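Local structure of benzyl alcohol dehydrogenase (Acinetobacter calcoaceticus, 1F8F) at residues A[91-96]-A[152-157]; A[105-110]-A[313-318]. The protein probably catalyses the NAD-dependent oxidation of benzyl alcohol to benzaldehyde, as a zinc-binding dehydrogenase of the medium-chain alcohol dehydrogenase family. One frame throughout, in Å; residues are numbered along the deposited sequence.

Interaction 1. Residues A[91-96]-A[152-157]; sequences YGYCGK and RENNTV. With ZN (zinc ion), chain C; SO4 (sulfate ion), chain D.
Y93 meets N154 where the extended backbone of 91-93, which turns at C94 and G95, passes a tight turn. Within 152-157 a backbone bond from T156 N to E153 O (3.2 Å) closes that turn, and the N155 side chain folds back on it, OD1 accepting from R152 N at 2.8 Å. The Y93 and N154 side chains reach toward each other tip to tip, with ring and amide planes only 26° apart: a stacked pair, ND2 lying 3.3 Å above one ring face, offset toward the rim. N154 CG sits between its backbone N and carbonyl carbon (chi1 68°); ND2 donates to Y93 O at 3.1 Å with an N-H...O angle of 159°, from above that carbonyl's plane. Y93 OH lies 2.9 Å from N154 O, a weak bond whose proton has another acceptor within reach. Just after Y93, C94 SG joins C97, C100 and C108 on the zinc ion, as in the structural zinc lobe of this family. Behind the turn, strand 156-159 pairs antiparallel with strand 86-89, V157 bonding V88, while helix 321-333 touches Y93 through K322 and V157 through I325.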
# COMPACT_ATOMS: atom_id res chain seq x y z
N TYR A 91 19.13 -2.74 18.40
CA TYR A 91 18.55 -3.85 19.12
C TYR A 91 18.93 -5.20 18.46
O TYR A 91 19.58 -5.34 17.46
CB TYR A 91 17.05 -3.75 19.23
CG TYR A 91 16.32 -3.64 17.89
CD1 TYR A 91 15.82 -4.77 17.24
CD2 TYR A 91 16.09 -2.40 17.31
CE1 TYR A 91 15.17 -4.67 16.01
CE2 TYR A 91 15.45 -2.26 16.10
CZ TYR A 91 14.96 -3.40 15.48
OH TYR A 91 14.33 -3.27 14.27
N GLY A 92 18.49 -6.27 19.12
CA GLY A 92 18.70 -7.66 18.87
C GLY A 92 17.63 -8.47 18.17
O GLY A 92 16.49 -8.63 18.57
N TYR A 93 18.01 -8.98 16.97
CA TYR A 93 17.14 -9.79 16.12
C TYR A 93 17.80 -11.04 15.55
O TYR A 93 19.02 -11.13 15.37
CB TYR A 93 16.44 -8.98 15.05
CG TYR A 93 17.27 -8.38 13.95
CD1 TYR A 93 18.11 -7.29 14.23
CD2 TYR A 93 17.26 -8.84 12.64
CE1 TYR A 93 18.91 -6.69 13.28
CE2 TYR A 93 18.04 -8.25 11.66
CZ TYR A 93 18.85 -7.19 12.00
OH TYR A 93 19.65 -6.61 11.02
N CYS A 94 16.98 -12.06 15.29
CA CYS A 94 17.45 -13.34 14.78
C CYS A 94 17.74 -13.35 13.27
O CYS A 94 18.74 -14.02 13.02
CB CYS A 94 16.54 -14.50 15.17
SG CYS A 94 15.23 -14.83 13.96
N GLY A 95 16.92 -12.70 12.44
CA GLY A 95 17.15 -12.59 11.01
C GLY A 95 16.94 -13.85 10.17
O GLY A 95 17.32 -13.93 8.99
N LYS A 96 16.26 -14.83 10.77
CA LYS A 96 15.97 -16.10 10.11
C LYS A 96 14.48 -16.43 10.27
O LYS A 96 14.02 -17.31 9.54
CB LYS A 96 16.74 -17.22 10.83
CG LYS A 96 18.23 -17.22 10.86
CD LYS A 96 18.85 -18.53 11.33
CE LYS A 96 20.28 -18.35 11.84
NZ LYS A 96 20.90 -19.66 12.24
N ARG A 152 26.33 -8.62 17.52
CA ARG A 152 26.23 -9.53 16.37
C ARG A 152 26.38 -8.69 15.10
O ARG A 152 26.06 -7.49 15.14
CB ARG A 152 24.92 -10.31 16.30
CG ARG A 152 24.63 -11.33 17.38
CD ARG A 152 25.78 -12.30 17.62
NE ARG A 152 25.82 -13.33 16.55
CZ ARG A 152 24.87 -14.27 16.53
NH1 ARG A 152 23.94 -14.33 17.47
NH2 ARG A 152 24.83 -15.18 15.57
N GLU A 153 26.75 -9.26 13.98
CA GLU A 153 26.92 -8.55 12.72
C GLU A 153 25.57 -7.93 12.33
O GLU A 153 25.63 -6.80 11.82
CB GLU A 153 27.38 -9.39 11.50
CG GLU A 153 27.68 -8.68 10.18
CD GLU A 153 28.20 -9.59 9.08
OE1 GLU A 153 27.81 -10.79 9.06
OE2 GLU A 153 28.98 -9.30 8.15
N ASN A 154 24.47 -8.66 12.48
CA ASN A 154 23.23 -8.01 12.04
C ASN A 154 22.80 -6.85 12.95
O ASN A 154 22.04 -6.00 12.45
CB ASN A 154 22.06 -8.93 11.75
CG ASN A 154 21.52 -9.60 12.97
OD1 ASN A 154 22.08 -9.43 14.07
ND2 ASN A 154 20.43 -10.35 12.77
N ASN A 155 23.23 -6.73 14.20
CA ASN A 155 22.88 -5.53 14.98
C ASN A 155 24.05 -4.54 14.97
O ASN A 155 23.93 -3.58 15.74
CB ASN A 155 22.35 -5.76 16.36
CG ASN A 155 23.17 -6.45 17.43
OD1 ASN A 155 23.73 -7.54 17.24
ND2 ASN A 155 23.17 -5.80 18.58
N THR A 156 25.07 -4.67 14.15
CA THR A 156 26.18 -3.70 14.17
C THR A 156 26.16 -2.93 12.87
O THR A 156 26.44 -3.45 11.79
CB THR A 156 27.49 -4.42 14.47
OG1 THR A 156 27.32 -5.20 15.67
CG2 THR A 156 28.69 -3.52 14.77
N VAL A 157 25.84 -1.65 12.87
CA VAL A 157 25.65 -0.75 11.80
C VAL A 157 26.80 0.23 11.55
O VAL A 157 27.08 1.22 12.20
CB VAL A 157 24.37 0.09 11.88
CG1 VAL A 157 23.96 0.75 10.59
CG2 VAL A 157 23.17 -0.71 12.40
ZN ZN C . 13.69 -13.15 13.85
S SO4 D . 22.13 -18.06 17.39
O1 SO4 D . 23.26 -18.96 17.80
O2 SO4 D . 20.84 -18.82 17.51
O3 SO4 D . 22.34 -17.53 16.01
O4 SO4 D . 22.10 -16.91 18.36

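Interaction 2. Residues A[105-110]-A[313-318]; sequences PAYCSE and GVVEGS. With ZN (zinc ion), chain C; NAD (nicotinamide-adenine-dinucleotide), chain F.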
# COMPACT_ATOMS: atom_id res chain seq x y z
N PRO A 105 12.25 -6.82 11.30
CA PRO A 105 13.06 -7.37 12.39
C PRO A 105 12.59 -6.94 13.76
O PRO A 105 12.69 -7.61 14.81
CB PRO A 105 14.49 -6.89 12.09
CG PRO A 105 14.28 -5.64 11.26
CD PRO A 105 13.06 -5.98 10.37
N ALA A 106 11.98 -5.72 13.82
CA ALA A 106 11.48 -5.28 15.13
C ALA A 106 10.44 -6.27 15.69
O ALA A 106 10.23 -6.20 16.90
CB ALA A 106 10.89 -3.89 15.04
N TYR A 107 9.78 -7.09 14.89
CA TYR A 107 8.73 -8.02 15.23
C TYR A 107 9.20 -9.46 15.29
O TYR A 107 8.44 -10.42 15.38
CB TYR A 107 7.47 -7.75 14.31
CG TYR A 107 7.07 -6.29 14.55
CD1 TYR A 107 6.59 -5.84 15.77
CD2 TYR A 107 7.31 -5.34 13.58
CE1 TYR A 107 6.33 -4.52 16.03
CE2 TYR A 107 6.96 -4.01 13.80
CZ TYR A 107 6.52 -3.59 15.05
OH TYR A 107 6.24 -2.23 15.15
N CYS A 108 10.50 -9.66 15.22
CA CYS A 108 11.19 -10.95 15.32
C CYS A 108 10.52 -11.78 16.37
O CYS A 108 10.28 -11.41 17.54
CB CYS A 108 12.70 -10.83 15.67
SG CYS A 108 13.72 -12.26 16.01
N SER A 109 10.26 -13.05 16.05
CA SER A 109 9.62 -13.94 17.04
C SER A 109 10.56 -14.25 18.20
O SER A 109 10.18 -14.82 19.22
CB SER A 109 9.02 -15.16 16.34
OG SER A 109 10.06 -15.96 15.78
N GLU A 110 11.83 -13.81 18.17
CA GLU A 110 12.69 -13.97 19.34
C GLU A 110 12.90 -12.60 19.96
O GLU A 110 13.83 -12.48 20.75
CB GLU A 110 14.00 -14.67 18.98
CG GLU A 110 13.91 -15.95 18.19
CD GLU A 110 15.05 -16.90 17.95
OE1 GLU A 110 16.28 -16.70 18.02
OE2 GLU A 110 14.73 -18.08 17.61
N GLY A 313 0.21 -0.49 17.12
CA GLY A 313 1.38 -0.69 17.96
C GLY A 313 2.73 -0.60 17.26
O GLY A 313 2.83 -1.29 16.22
N VAL A 314 3.72 0.11 17.78
CA VAL A 314 5.00 0.21 17.08
C VAL A 314 6.23 -0.05 17.97
O VAL A 314 6.40 0.64 18.98
CB VAL A 314 5.17 1.62 16.48
CG1 VAL A 314 6.59 1.84 15.97
CG2 VAL A 314 4.20 1.93 15.34
N VAL A 315 7.13 -0.92 17.55
CA VAL A 315 8.39 -1.24 18.23
C VAL A 315 9.57 -0.70 17.42
O VAL A 315 9.68 -0.94 16.21
CB VAL A 315 8.65 -2.78 18.37
CG1 VAL A 315 9.90 -3.14 19.18
CG2 VAL A 315 7.47 -3.49 19.00
N GLU A 316 10.43 0.11 18.05
CA GLU A 316 11.62 0.65 17.46
C GLU A 316 11.43 1.28 16.09
O GLU A 316 12.38 1.37 15.28
CB GLU A 316 12.71 -0.45 17.36
CG GLU A 316 13.04 -1.07 18.70
CD GLU A 316 14.15 -0.27 19.41
OE1 GLU A 316 14.76 0.66 18.83
OE2 GLU A 316 14.41 -0.56 20.57
N GLY A 317 10.28 1.92 15.85
CA GLY A 317 10.04 2.66 14.63
C GLY A 317 9.72 1.77 13.44
O GLY A 317 9.61 2.33 12.33
N SER A 318 9.51 0.48 13.57
CA SER A 318 9.27 -0.42 12.44
C SER A 318 10.26 -0.38 11.29
O SER A 318 9.84 -0.83 10.21
CB SER A 318 7.85 -0.16 11.90
OG SER A 318 6.94 -0.25 13.01
ZN ZN C . 13.69 -13.15 13.85
PA NAD F . 11.25 10.91 28.21
O1A NAD F . 12.45 11.62 27.66
O2A NAD F . 11.13 10.79 29.67
O5B NAD F . 9.93 11.45 27.53
C5B NAD F . 8.53 11.26 27.84
C4B NAD F . 7.83 12.59 28.06
O4B NAD F . 6.45 12.34 28.51
C3B NAD F . 8.44 13.55 29.10
O3B NAD F . 8.92 14.75 28.51
C2B NAD F . 7.32 13.88 30.08
O2B NAD F . 7.23 15.26 30.47
C1B NAD F . 6.07 13.47 29.28
N9A NAD F . 4.91 13.12 30.09
C8A NAD F . 4.81 12.20 31.10
N7A NAD F . 3.59 12.13 31.63
C5A NAD F . 2.87 13.07 30.91
C6A NAD F . 1.53 13.50 30.97
N6A NAD F . 0.61 13.01 31.80
N1A NAD F . 1.13 14.45 30.09
C2A NAD F . 2.05 14.97 29.22
N3A NAD F . 3.30 14.64 29.08
C4A NAD F . 3.66 13.69 29.96
O3 NAD F . 11.30 9.42 27.55
PN NAD F . 11.74 9.06 26.06
O1N NAD F . 11.23 10.06 25.10
O2N NAD F . 13.20 8.89 26.02
O5D NAD F . 10.98 7.63 25.92
C5D NAD F . 9.57 7.62 25.64
C4D NAD F . 8.87 6.34 25.96
O4D NAD F . 8.95 5.37 24.87
C3D NAD F . 9.12 5.57 27.25
O3D NAD F . 7.91 4.87 27.60
C2D NAD F . 10.11 4.51 26.74
O2D NAD F . 10.33 3.43 27.63
C1D NAD F . 9.31 4.13 25.49
N1N NAD F . 10.17 3.47 24.51
C2N NAD F . 9.54 2.65 23.63
C3N NAD F . 10.30 2.04 22.65
C7N NAD F . 9.69 1.09 21.56
O7N NAD F . 10.43 0.56 20.74
N7N NAD F . 8.32 0.93 21.63
C4N NAD F . 11.70 2.30 22.54
C5N NAD F . 12.04 3.55 23.11
C6N NAD F . 11.34 4.19 24.12
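The hydroxyl of Y107 takes two polar partners from 313-318. V315 N donates to OH at 2.9 Å, nearly straight at 169°, and S318 OG, lying at the ring edge near its plane, shares a hydrogen bond with OH at 3.0 Å. Beside these bonds the V315 side chain runs past the ring in the opposite direction; its CG2, anti to the carbonyl carbon and beside the backbone N, comes to 3.3 Å from CE1 of Y107. A106 CB fills in next to it, 3.4 Å from V315 O. That same carbonyl accepts from S318 N (3.0 Å), closing a turn from which the S318 side chain meets the phenol. Y107 and A106 belong to a short 3-10 segment, 105-107, leading to C108, whose SG binds the zinc ion of the four-cysteine lobe characteristic of this dehydrogenase family; the other segment leaves strand 310-313 of the Rossmann sheet. On this second side the backbone reads the cofactor: E316 N donates to O7N of the NAD carboxamide at 2.7 Å, and V314 O accepts from its N7N at 3.3 Å. V314 is held in turn by backbone bonding to V287, and E316 rests on Q176 and T177 of helix 174-186. L306 and G308 of the third subunit pack on V315 and Y107 respectively.

From the N terminus the order is 91-96, 105-110, 152-157, 313-318, so the two contacts cross rather than nest. Interaction 1 closes a loop of 55 intervening residues, which contains 105-110, entirely within the GroES-like domain; interaction 2 closes one of 202 residues, running from that domain into the zinc-binding dehydrogenase region and its parallel sheet. Their centres lie 13 Å apart, and they touch at several points, among them the zinc ion bound by both C94 and C108, Y93 CD2 packing 3.4 Å from P105 CB, and Y91 CE2 packing 3.5 Å from E316 CB. The turn after strand 148-152 is thus connected through the zinc lobe to the nicotinamide-binding loop after strand 310-313.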